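Side-chain contacts in putative major capsid protein (Cafeteriavirus-dependent mavirus, PDB 6G44), which probably builds the capsid shell of the virophage mavirus, as a double jelly-roll protein that assembles into trimers: residues N152-K155 and N161-R164; V339-P344 and P350-G355; N413-A418 and P459-T464. All blocks are in the same frame, centred on the assembly; numbering follows the deposited sequence.

Contact 1: residues N152-K155 and N161-R164; sequences NKIK and NPYR. With SO4 (sulfate ion), chain P; SO4 (sulfate ion), chain K.
A type I beta turn from Asn161 to Arg164, opened by an Asx turn, meets Ile154 in the long loop that joins helix 136-142 to strand 183-186. Asn161 OD1 accepts from Tyr163 N at 2.8 Å, with the donor standing well above the carbonyl plane. The same oxygen lies 3.2 Å from Ile154 CG2, a methyl close beside the acceptor of the Asx turn. Ile154 sends its two branches to different partners. CG1 stands beside the backbone N (chi1 -67°), and its methyl CD1 ends on the ring atom Pro162 CG, 3.7 Å away. CD1 also approaches Tyr163 CE2 at 3.7 Å, obliquely to the ring, while Pro162 CG sits over the centre of one ring face. The phenol OH has its own partner in Arg176.

The charged neighbours turn to sulfates, probably from the crystallisation liquor. Lys155 NZ bonds to O1 of one sulfate at 2.9 Å, and Arg164 NH1 bonds to O2 of another at 3.0 Å. Both ions lie between chains: the first is shared with Thr167 and Lys93 of the third subunit, the second with Arg164 of the second subunit. Across the contact the packing is chiefly apolar; the Asn161 amide is used inside the turn through OD1 and by Asp94 O through ND2.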
ATOM      1  N   ASN C 152      -2.812 -10.984  21.194  1.00 11.64           N
ATOM      2  CA  ASN C 152      -2.013 -11.859  22.026  1.00 12.57           C
ATOM      3  C   ASN C 152      -2.259 -13.360  21.783  1.00 12.55           C
ATOM      4  O   ASN C 152      -1.644 -14.184  22.468  1.00 13.17           O
ATOM      5  CB  ASN C 152      -2.185 -11.484  23.501  1.00 12.24           C
ATOM      6  CG  ASN C 152      -3.503 -11.936  24.087  1.00 12.79           C
ATOM      7  OD1 ASN C 152      -4.473 -12.205  23.387  1.00 12.49           O
ATOM      8  ND2 ASN C 152      -3.547 -11.982  25.420  1.00 14.85           N
ATOM      9  N   LYS C 153      -3.140 -13.698  20.844  0.50 12.33           N
ATOM     10  CA  LYS C 153      -3.377 -15.067  20.408  0.50 13.13           C
ATOM     11  C   LYS C 153      -3.571 -15.093  18.906  0.50 12.73           C
ATOM     12  O   LYS C 153      -4.124 -14.145  18.311  0.50 12.77           O
ATOM     13  CB  LYS C 153      -4.637 -15.644  21.022  0.50 13.99           C
ATOM     14  CG  LYS C 153      -4.625 -15.803  22.524  0.50 15.01           C
ATOM     15  CD  LYS C 153      -5.798 -16.668  22.921  0.50 15.86           C
ATOM     16  CE  LYS C 153      -5.929 -16.840  24.416  0.50 16.73           C
ATOM     17  NZ  LYS C 153      -7.380 -16.859  24.662  0.50 15.96           N
ATOM     18  N   ILE C 154      -3.158 -16.200  18.296  1.00 12.22           N
ATOM     19  CA  ILE C 154      -3.300 -16.434  16.860  1.00 11.95           C
ATOM     20  C   ILE C 154      -4.059 -17.728  16.689  1.00 12.71           C
ATOM     21  O   ILE C 154      -3.735 -18.725  17.352  1.00 12.28           O
ATOM     22  CB  ILE C 154      -1.909 -16.564  16.197  1.00 11.61           C
ATOM     23  CG1 ILE C 154      -1.165 -15.235  16.246  1.00 11.72           C
ATOM     24  CG2 ILE C 154      -2.027 -17.078  14.771  1.00 11.85           C
ATOM     25  CD1 ILE C 154       0.344 -15.354  16.045  1.00 11.47           C
ATOM     26  N   LYS C 155      -5.077 -17.746  15.842  1.00 13.08           N
ATOM     27  CA  LYS C 155      -5.881 -18.956  15.594  1.00 13.59           C
ATOM     28  C   LYS C 155      -6.097 -19.147  14.116  1.00 14.55           C
ATOM     29  O   LYS C 155      -6.364 -18.182  13.386  1.00 14.78           O
ATOM     30  CB  LYS C 155      -7.237 -18.852  16.278  1.00 14.32           C
ATOM     31  CG  LYS C 155      -7.157 -18.677  17.788  1.00 15.05           C
ATOM     32  CD  LYS C 155      -8.534 -18.772  18.466  1.00 15.84           C
ATOM     33  CE  LYS C 155      -9.517 -17.715  17.974  1.00 16.57           C
ATOM     34  NZ  LYS C 155     -10.779 -17.760  18.778  1.00 17.71           N
ATOM     35  N   ASN C 161      -4.102 -13.909  10.562  1.00 11.17           N
ATOM     36  CA  ASN C 161      -3.318 -15.063  11.016  1.00 10.68           C
ATOM     37  C   ASN C 161      -2.012 -15.071  10.249  1.00 10.90           C
ATOM     38  O   ASN C 161      -1.991 -15.463   9.083  1.00 11.06           O
ATOM     39  CB  ASN C 161      -4.096 -16.362  10.743  1.00 10.95           C
ATOM     40  CG  ASN C 161      -3.269 -17.598  10.993  1.00 10.81           C
ATOM     41  OD1 ASN C 161      -2.194 -17.517  11.594  1.00 10.48           O
ATOM     42  ND2 ASN C 161      -3.753 -18.764  10.514  1.00 11.69           N
ATOM     43  N   PRO C 162      -0.913 -14.687  10.903  1.00 10.35           N
ATOM     44  CA  PRO C 162       0.370 -14.641  10.211  1.00 10.39           C
ATOM     45  C   PRO C 162       0.908 -16.036   9.851  1.00 10.23           C
ATOM     46  O   PRO C 162       1.852 -16.131   9.088  1.00 11.34           O
ATOM     47  CB  PRO C 162       1.288 -13.938  11.200  1.00 10.91           C
ATOM     48  CG  PRO C 162       0.734 -14.303  12.516  1.00 10.96           C
ATOM     49  CD  PRO C 162      -0.755 -14.352  12.335  1.00 10.69           C
ATOM     50  N   TYR C 163       0.282 -17.113  10.350  1.00 10.10           N
ATOM     51  CA  TYR C 163       0.710 -18.458   9.917  1.00 10.19           C
ATOM     52  C   TYR C 163      -0.080 -19.010   8.760  1.00 11.38           C
ATOM     53  O   TYR C 163       0.137 -20.149   8.364  1.00 11.71           O
ATOM     54  CB  TYR C 163       0.797 -19.420  11.126  1.00 10.02           C
ATOM     55  CG  TYR C 163       1.631 -18.830  12.242  1.00 10.17           C
ATOM     56  CD1 TYR C 163       2.845 -18.167  11.997  1.00  9.90           C
ATOM     57  CD2 TYR C 163       1.204 -18.898  13.580  1.00  9.76           C
ATOM     58  CE1 TYR C 163       3.564 -17.562  13.010  1.00 10.16           C
ATOM     59  CE2 TYR C 163       1.937 -18.314  14.603  1.00 10.49           C
ATOM     60  CZ  TYR C 163       3.113 -17.646  14.326  1.00  9.78           C
ATOM     61  OH  TYR C 163       3.865 -17.009  15.281  1.00 10.54           O
ATOM     62  N   ARG C 164      -0.863 -18.142   8.095  1.00 11.52           N
ATOM     63  CA  ARG C 164      -1.501 -18.548   6.857  1.00 11.79           C
ATOM     64  C   ARG C 164      -0.276 -18.763   5.909  1.00 12.50           C
ATOM     65  O   ARG C 164       0.661 -17.963   5.808  1.00 13.08           O
ATOM     66  CB  ARG C 164      -2.315 -17.375   6.279  1.00 13.09           C
ATOM     67  CG  ARG C 164      -3.725 -17.322   6.876  1.00 14.26           C
ATOM     68  CD  ARG C 164      -4.464 -15.989   6.716  1.00 17.55           C
ATOM     69  NE  ARG C 164      -4.881 -15.760   5.325  1.00 19.17           N
ATOM     70  CZ  ARG C 164      -5.425 -14.651   4.834  1.00 21.40           C
ATOM     71  NH1 ARG C 164      -5.683 -13.589   5.590  1.00 22.04           N
ATOM     72  NH2 ARG C 164      -5.717 -14.593   3.548  1.00 23.10           N
TER
HETATM   73  S   SO4 P 602     -12.426 -14.699  17.776  1.00 23.40           S
HETATM   74  O1  SO4 P 602     -12.241 -15.274  19.121  1.00 25.47           O
HETATM   75  O2  SO4 P 602     -13.701 -13.935  17.710  1.00 23.70           O
HETATM   76  O3  SO4 P 602     -11.296 -13.807  17.398  1.00 26.60           O
HETATM   77  O4  SO4 P 602     -12.432 -15.866  16.842  1.00 26.80           O
HETATM   78  S   SO4 K 608      -8.324 -11.732   3.143  1.00 29.98           S
HETATM   79  O1  SO4 K 608      -9.352 -12.757   3.454  1.00 42.43           O
HETATM   80  O2  SO4 K 608      -7.435 -11.495   4.324  1.00 34.54           O
HETATM   81  O3  SO4 K 608      -9.049 -10.475   2.779  1.00 38.60           O
HETATM   82  O4  SO4 K 608      -7.530 -12.262   1.988  1.00 35.26           O

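Contact 2: residues V339-P344 and P350-G355; sequences VSQETP and PDQLAG. With SO4 (sulfate ion), chain B.
Gln352, Val339 and Gln341 give up the most surface where the end of strand 334-341 runs beside the segment leading into strand 355-363. The two glutamines meet at one end. Gln341 N donates to Gln352 O at 3.0 Å, a fairly straight bond (168°) whose donor is tilted from the carbonyl plane. Gln341 has CG anti to its own N (chi1 -179°) and an extended chain, which brings its amide over the aliphatic base of Gln352, with OE1 3.6 Å from Gln352 CB. The two amide planes stand 79° apart, and water 2 links Gln341 OE1 to Gln352 N. Gln352 bends at chi2, turning its amide away to bond through NE2 to Leu353 O at 2.9 Å, while OE1 probably takes a bond from Asn152. Gln341 NE2 probably goes instead to Glu460.

At the other end Val339 O accepts from Ala354 N at 2.8 Å, nearly in line with the carbonyl bond, and Leu353 CA adds a CA-H...O contact to the same oxygen. Val339 CG1 packs on Ala354 CB at 3.8 Å, and Phe456 of strand 448-457 touches both side chains. Ser340 points its side chain away overall, yet OG, bonded to Lys128, comes within 3.2 Å of Leu353 CD2.

The two backbone bonds flank Ser340-Leu353, an antiparallel, non-hydrogen-bonded pair: a single bridge between strand 334-341 and the lead-in to strand 355-363, which belong to different sheets, consistent with a chain crossing between the two sheets of a jelly roll.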
ATOM      1  N   VAL C 339       5.571  -1.555  28.716  1.00 12.78           N
ATOM      2  CA  VAL C 339       5.405  -2.364  29.919  1.00 13.43           C
ATOM      3  C   VAL C 339       5.246  -3.807  29.472  1.00 14.12           C
ATOM      4  O   VAL C 339       4.244  -4.144  28.854  1.00 14.10           O
ATOM      5  CB  VAL C 339       4.198  -1.880  30.725  1.00 13.37           C
ATOM      6  CG1 VAL C 339       4.000  -2.770  31.964  1.00 14.40           C
ATOM      7  CG2 VAL C 339       4.350  -0.426  31.139  1.00 14.03           C
ATOM      8  N   SER C 340       6.231  -4.667  29.770  1.00 14.47           N
ATOM      9  CA  SER C 340       6.307  -6.026  29.228  0.50 14.84           C
ATOM     10  C   SER C 340       5.933  -7.059  30.282  1.00 15.74           C
ATOM     11  O   SER C 340       6.321  -6.914  31.449  1.00 16.38           O
ATOM     12  CB  SER C 340       7.723  -6.337  28.700  0.50 15.09           C
ATOM     13  OG  SER C 340       8.011  -5.636  27.495  0.50 15.02           O
ATOM     14  N   GLN C 341       5.211  -8.100  29.868  1.00 15.55           N
ATOM     15  CA  GLN C 341       4.987  -9.266  30.728  1.00 16.59           C
ATOM     16  C   GLN C 341       6.352  -9.924  30.889  1.00 17.21           C
ATOM     17  O   GLN C 341       7.006 -10.272  29.902  1.00 18.24           O
ATOM     18  CB  GLN C 341       3.991 -10.201  30.049  1.00 16.83           C
ATOM     19  CG  GLN C 341       3.653 -11.455  30.839  1.00 17.47           C
ATOM     20  CD  GLN C 341       2.771 -12.354  30.023  1.00 18.62           C
ATOM     21  OE1 GLN C 341       3.228 -12.967  29.055  1.00 18.45           O
ATOM     22  NE2 GLN C 341       1.481 -12.376  30.355  1.00 21.61           N
ATOM     23  N   GLU C 342       6.827 -10.077  32.128  1.00 18.52           N
ATOM     24  CA  GLU C 342       8.191 -10.579  32.332  0.50 20.11           C
ATOM     25  C   GLU C 342       8.373 -12.042  31.929  1.00 20.63           C
ATOM     26  O   GLU C 342       9.403 -12.390  31.355  1.00 22.97           O
ATOM     27  CB  GLU C 342       8.668 -10.326  33.772  0.50 21.38           C
ATOM     28  CG  GLU C 342       9.123  -8.886  33.959  0.50 22.82           C
ATOM     29  CD  GLU C 342       9.704  -8.588  35.329  0.50 24.51           C
ATOM     30  OE1 GLU C 342      10.936  -8.607  35.490  0.50 25.61           O
ATOM     31  OE2 GLU C 342       8.926  -8.298  36.247  0.50 26.29           O
ATOM     32  N   THR C 343       7.385 -12.877  32.223  1.00 20.18           N
ATOM     33  CA  THR C 343       7.486 -14.313  31.995  1.00 22.07           C
ATOM     34  C   THR C 343       6.359 -14.820  31.098  1.00 21.02           C
ATOM     35  O   THR C 343       5.198 -14.845  31.508  1.00 22.29           O
ATOM     36  CB  THR C 343       7.473 -15.063  33.351  1.00 24.73           C
ATOM     37  OG1 THR C 343       8.479 -14.492  34.195  1.00 27.33           O
ATOM     38  CG2 THR C 343       7.757 -16.564  33.156  1.00 26.04           C
ATOM     39  N   PRO C 344       6.698 -15.221  29.859  1.00 20.99           N
ATOM     40  CA  PRO C 344       5.661 -15.802  28.993  1.00 21.30           C
ATOM     41  C   PRO C 344       5.072 -17.076  29.601  1.00 22.74           C
ATOM     42  O   PRO C 344       5.807 -17.873  30.208  1.00 25.47           O
ATOM     43  CB  PRO C 344       6.430 -16.111  27.701  1.00 20.79           C
ATOM     44  CG  PRO C 344       7.517 -15.107  27.675  1.00 21.30           C
ATOM     45  CD  PRO C 344       7.945 -14.977  29.108  1.00 21.27           C
ATOM     46  N   PRO C 350       2.379 -15.042  20.761  1.00 11.85           N
ATOM     47  CA  PRO C 350       2.800 -13.641  20.694  1.00 11.92           C
ATOM     48  C   PRO C 350       3.335 -13.100  22.012  1.00 11.86           C
ATOM     49  O   PRO C 350       2.889 -13.493  23.104  1.00 12.94           O
ATOM     50  CB  PRO C 350       1.499 -12.922  20.325  1.00 11.64           C
ATOM     51  CG  PRO C 350       0.715 -13.938  19.552  1.00 12.07           C
ATOM     52  CD  PRO C 350       0.978 -15.193  20.324  1.00 11.61           C
ATOM     53  N   ASP C 351       4.296 -12.203  21.915  1.00 12.21           N
ATOM     54  CA  ASP C 351       4.757 -11.459  23.102  1.00 12.89           C
ATOM     55  C   ASP C 351       3.631 -10.588  23.661  1.00 13.08           C
ATOM     56  O   ASP C 351       2.816 -10.047  22.918  1.00 13.51           O
ATOM     57  CB  ASP C 351       5.990 -10.597  22.783  1.00 14.42           C
ATOM     58  CG  ASP C 351       7.290 -11.388  22.761  1.00 17.52           C
ATOM     59  OD1 ASP C 351       7.359 -12.491  23.317  1.00 21.15           O
ATOM     60  OD2 ASP C 351       8.286 -10.812  22.276  1.00 22.02           O
ATOM     61  N   GLN C 352       3.590 -10.461  24.981  1.00 12.90           N
ATOM     62  CA  GLN C 352       2.570  -9.689  25.664  1.00 13.10           C
ATOM     63  C   GLN C 352       3.140  -8.430  26.306  1.00 13.32           C
ATOM     64  O   GLN C 352       4.099  -8.483  27.095  1.00 13.20           O
ATOM     65  CB  GLN C 352       1.942 -10.544  26.752  1.00 14.03           C
ATOM     66  CG  GLN C 352       0.813  -9.865  27.500  1.00 14.96           C
ATOM     67  CD  GLN C 352      -0.440  -9.811  26.660  1.00 15.64           C
ATOM     68  OE1 GLN C 352      -1.116 -10.835  26.493  1.00 17.35           O
ATOM     69  NE2 GLN C 352      -0.732  -8.656  26.092  1.00 16.72           N
ATOM     70  N   LEU C 353       2.533  -7.304  25.969  1.00 12.43           N
ATOM     71  CA  LEU C 353       2.762  -6.035  26.617  1.00 12.92           C
ATOM     72  C   LEU C 353       1.462  -5.646  27.301  1.00 12.62           C
ATOM     73  O   LEU C 353       0.397  -6.196  27.006  1.00 15.22           O
ATOM     74  CB  LEU C 353       3.146  -4.953  25.613  1.00 12.92           C
ATOM     75  CG  LEU C 353       4.281  -5.283  24.644  1.00 14.17           C
ATOM     76  CD1 LEU C 353       4.455  -4.166  23.616  1.00 14.35           C
ATOM     77  CD2 LEU C 353       5.609  -5.512  25.367  1.00 15.66           C
ATOM     78  N   ALA C 354       1.574  -4.759  28.275  1.00 12.36           N
ATOM     79  CA  ALA C 354       0.399  -4.176  28.897  1.00 12.27           C
ATOM     80  C   ALA C 354      -0.205  -3.082  28.004  1.00 11.77           C
ATOM     81  O   ALA C 354       0.497  -2.505  27.154  1.00 11.95           O
ATOM     82  CB  ALA C 354       0.743  -3.603  30.276  1.00 12.31           C
ATOM     83  N   GLY C 355      -1.488  -2.782  28.236  1.00 11.38           N
ATOM     84  CA  GLY C 355      -2.147  -1.646  27.563  1.00 11.62           C
ATOM     85  C   GLY C 355      -1.922  -0.407  28.406  1.00 11.91           C
ATOM     86  O   GLY C 355      -2.448  -0.330  29.526  1.00 12.39           O
TER
HETATM   87  S   SO4 B 605       5.816 -14.110  37.011  1.00 41.17           S
HETATM   88  O1  SO4 B 605       4.490 -13.601  36.677  1.00 43.10           O
HETATM   89  O2  SO4 B 605       6.065 -13.986  38.466  1.00 45.76           O
HETATM   90  O3  SO4 B 605       6.872 -13.338  36.297  1.00 42.59           O
HETATM   91  O4  SO4 B 605       5.876 -15.523  36.580  1.00 41.20           O
HETATM   92  O   HOH W   1       3.166  -1.436  27.176  1.00 12.25           O
HETATM   93  O   HOH W   2       4.926 -12.540  26.658  1.00 19.39           O

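Contact 3: residues N413-A418 and P459-T464; sequences NKFKEA and PEAAGT
Pro459 begins the contact with its carbonyl: Pro459 O lies at the edge of the Phe415 ring, near its plane, 3.2 Å from CE1. The ring comes from the weakly bonded helix 411-417, and CG anti to the backbone N (chi1 176°) carries it out from the helix to the loop. The pyrrolidine of Pro459 packs on Gln352 and on Tyr468 of strand 464-482.

Glu460 turns its side chain away from the phenylalanine, and its carbonyl carbon is 3.8 Å from Phe415 CE1. Its carboxylate bonds through OE2 to Tyr468 OH, while its backbone O accepts from Asn305 ND2. These bonds join the loop to strands 464-482 and 286-305 of one sheet.

Ala461 supplies the main touch. Its N is 3.2 Å from Phe415 CE1, and its methyl lies over the ring in a CH-pi contact, with CB 3.6 Å from the centroid and only 8° off the ring normal. This part of the chain is the connection from strand 448-457 to strand 464-482, which belong to two different sheets of the later jelly roll; Phe415 of helix 411-417, from an earlier connection, packs against residues 459-461. Tyr310 also touches Phe415.

A type II beta turn starts at Ala461, passing through Ala462, which packs on Asp308, and then Gly463, which has a positive phi (78°). Thr464 closes it with two bonds to Ala461 O, from N at 3.1 Å and from OG1 at 2.7 Å, both arriving from the same face of the carbonyl.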
ATOM      1  N   ASN C 413     -15.025 -20.447  31.212  1.00 37.25           N
ATOM      2  CA  ASN C 413     -14.309 -20.490  29.911  1.00 33.75           C
ATOM      3  C   ASN C 413     -14.170 -19.139  29.195  1.00 28.90           C
ATOM      4  O   ASN C 413     -13.494 -19.048  28.156  1.00 27.62           O
ATOM      5  CB  ASN C 413     -15.015 -21.445  28.938  1.00 35.47           C
ATOM      6  CG  ASN C 413     -14.873 -22.901  29.333  1.00 38.28           C
ATOM      7  OD1 ASN C 413     -13.912 -23.296  30.000  1.00 42.39           O
ATOM      8  ND2 ASN C 413     -15.831 -23.713  28.907  1.00 38.56           N
ATOM      9  N   LYS C 414     -14.837 -18.112  29.705  1.00 26.12           N
ATOM     10  CA  LYS C 414     -14.727 -16.767  29.114  1.00 24.55           C
ATOM     11  C   LYS C 414     -13.292 -16.280  29.103  1.00 23.54           C
ATOM     12  O   LYS C 414     -12.825 -15.745  28.091  1.00 21.94           O
ATOM     13  CB  LYS C 414     -15.608 -15.758  29.847  1.00 24.59           C
ATOM     14  CG  LYS C 414     -17.090 -15.937  29.567  1.00 25.37           C
ATOM     15  CD  LYS C 414     -17.907 -14.819  30.181  1.00 26.65           C
ATOM     16  CE  LYS C 414     -19.403 -15.094  30.200  1.00 27.57           C
ATOM     17  NZ  LYS C 414     -19.961 -15.480  28.880  1.00 27.79           N
ATOM     18  N   PHE C 415     -12.580 -16.471  30.209  1.00 21.66           N
ATOM     19  CA  PHE C 415     -11.205 -16.043  30.289  1.00 21.61           C
ATOM     20  C   PHE C 415     -10.323 -16.757  29.265  1.00 22.29           C
ATOM     21  O   PHE C 415      -9.523 -16.118  28.550  1.00 20.79           O
ATOM     22  CB  PHE C 415     -10.616 -16.267  31.683  1.00 22.34           C
ATOM     23  CG  PHE C 415      -9.171 -15.921  31.744  1.00 23.46           C
ATOM     24  CD1 PHE C 415      -8.796 -14.600  31.654  1.00 23.32           C
ATOM     25  CD2 PHE C 415      -8.180 -16.895  31.771  1.00 24.45           C
ATOM     26  CE1 PHE C 415      -7.474 -14.239  31.659  1.00 23.88           C
ATOM     27  CE2 PHE C 415      -6.839 -16.541  31.773  1.00 24.33           C
ATOM     28  CZ  PHE C 415      -6.484 -15.205  31.715  1.00 24.36           C
ATOM     29  N   LYS C 416     -10.456 -18.086  29.198  1.00 22.35           N
ATOM     30  CA  LYS C 416      -9.630 -18.905  28.297  1.00 23.72           C
ATOM     31  C   LYS C 416      -9.780 -18.473  26.831  1.00 21.44           C
ATOM     32  O   LYS C 416      -8.825 -18.574  26.060  1.00 22.73           O
ATOM     33  CB  LYS C 416     -10.002 -20.389  28.459  1.00 28.08           C
ATOM     34  CG  LYS C 416      -9.179 -21.372  27.639  1.00 33.77           C
ATOM     35  CD  LYS C 416      -9.448 -22.831  28.038  1.00 37.26           C
ATOM     36  CE  LYS C 416     -10.900 -23.266  27.835  1.00 40.48           C
ATOM     37  NZ  LYS C 416     -11.399 -23.066  26.442  1.00 42.34           N
ATOM     38  N   GLU C 417     -10.967 -18.016  26.462  1.00 20.21           N
ATOM     39  CA  GLU C 417     -11.255 -17.633  25.078  1.00 19.59           C
ATOM     40  C   GLU C 417     -10.975 -16.168  24.762  1.00 17.29           C
ATOM     41  O   GLU C 417     -10.955 -15.813  23.586  1.00 17.30           O
ATOM     42  CB  GLU C 417     -12.695 -17.982  24.739  1.00 23.45           C
ATOM     43  CG  GLU C 417     -12.911 -19.503  24.803  1.00 27.61           C
ATOM     44  CD  GLU C 417     -14.275 -19.957  24.352  1.00 31.52           C
ATOM     45  OE1 GLU C 417     -14.918 -19.244  23.556  1.00 36.78           O
ATOM     46  OE2 GLU C 417     -14.701 -21.047  24.802  1.00 35.56           O
ATOM     47  N   ALA C 418     -10.747 -15.341  25.775  1.00 15.72           N
ATOM     48  CA  ALA C 418     -10.558 -13.904  25.546  1.00 14.74           C
ATOM     49  C   ALA C 418      -9.223 -13.656  24.848  1.00 14.10           C
ATOM     50  O   ALA C 418      -8.193 -14.293  25.155  1.00 15.02           O
ATOM     51  CB  ALA C 418     -10.590 -13.153  26.857  1.00 14.84           C
ATOM     52  N   PRO C 459      -3.681  -8.506  31.069  1.00 15.11           N
ATOM     53  CA  PRO C 459      -4.657  -9.510  30.655  1.00 15.77           C
ATOM     54  C   PRO C 459      -4.925 -10.668  31.618  1.00 16.97           C
ATOM     55  O   PRO C 459      -5.729 -11.545  31.275  1.00 17.77           O
ATOM     56  CB  PRO C 459      -4.054 -10.026  29.364  1.00 16.36           C
ATOM     57  CG  PRO C 459      -2.593  -9.976  29.628  1.00 17.09           C
ATOM     58  CD  PRO C 459      -2.388  -8.703  30.381  1.00 16.41           C
ATOM     59  N   GLU C 460      -4.298 -10.702  32.786  1.00 16.78           N
ATOM     60  CA  GLU C 460      -4.493 -11.847  33.682  1.00 17.97           C
ATOM     61  C   GLU C 460      -5.915 -11.912  34.261  1.00 17.65           C
ATOM     62  O   GLU C 460      -6.577 -10.903  34.475  1.00 17.73           O
ATOM     63  CB  GLU C 460      -3.454 -11.853  34.807  1.00 18.68           C
ATOM     64  CG  GLU C 460      -2.090 -12.387  34.390  1.00 19.77           C
ATOM     65  CD  GLU C 460      -1.321 -11.428  33.507  1.00 18.92           C
ATOM     66  OE1 GLU C 460      -1.480 -10.210  33.673  1.00 18.73           O
ATOM     67  OE2 GLU C 460      -0.534 -11.908  32.675  1.00 21.58           O
ATOM     68  N   ALA C 461      -6.357 -13.149  34.508  1.00 18.66           N
ATOM     69  CA  ALA C 461      -7.656 -13.406  35.093  1.00 19.80           C
ATOM     70  C   ALA C 461      -7.810 -12.753  36.456  1.00 19.75           C
ATOM     71  O   ALA C 461      -6.830 -12.543  37.196  1.00 19.64           O
ATOM     72  CB  ALA C 461      -7.868 -14.912  35.234  1.00 20.57           C
ATOM     73  N   ALA C 462      -9.057 -12.469  36.808  1.00 20.42           N
ATOM     74  CA  ALA C 462      -9.384 -12.038  38.155  1.00 21.21           C
ATOM     75  C   ALA C 462      -8.930 -13.101  39.136  1.00 21.63           C
ATOM     76  O   ALA C 462      -9.087 -14.299  38.883  1.00 22.36           O
ATOM     77  CB  ALA C 462     -10.879 -11.802  38.300  1.00 21.52           C
ATOM     78  N   GLY C 463      -8.342 -12.641  40.231  1.00 22.29           N
ATOM     79  CA  GLY C 463      -7.759 -13.536  41.235  1.00 22.71           C
ATOM     80  C   GLY C 463      -6.410 -14.139  40.912  1.00 23.87           C
ATOM     81  O   GLY C 463      -5.951 -15.040  41.618  1.00 25.10           O
ATOM     82  N   THR C 464      -5.760 -13.652  39.852  1.00 21.27           N
ATOM     83  CA  THR C 464      -4.418 -14.065  39.477  1.00 20.93           C
ATOM     84  C   THR C 464      -3.611 -12.799  39.168  1.00 19.72           C
ATOM     85  O   THR C 464      -4.146 -11.697  39.078  1.00 20.30           O
ATOM     86  CB  THR C 464      -4.400 -14.998  38.250  1.00 21.42           C
ATOM     87  OG1 THR C 464      -4.674 -14.242  37.048  1.00 20.63           O
ATOM     88  CG2 THR C 464      -5.438 -16.112  38.372  1.00 21.56           C
TER

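Overall arrangement
Along the chain the three contacts follow one another without overlap: contact 1 in the loop between helix 136-142 and strand 183-186, then contacts 2 and 3, both in the later jelly roll. Their centres are 15 to 19 Å apart, yet each touches the other two. Besides the probable Asn152-Gln352 bond, Pro350 packs on Ile154, joining contacts 1 and 2. Lys153 NZ probably donates to the carbonyls of Lys416 and Ala418, tying contact 1 to the end of helix 411-417. Contacts 2 and 3 meet through the probable Gln341-Glu460 bond. Residues 152-155, from the earlier half of the chain, thus touch both contacts of the later jelly roll.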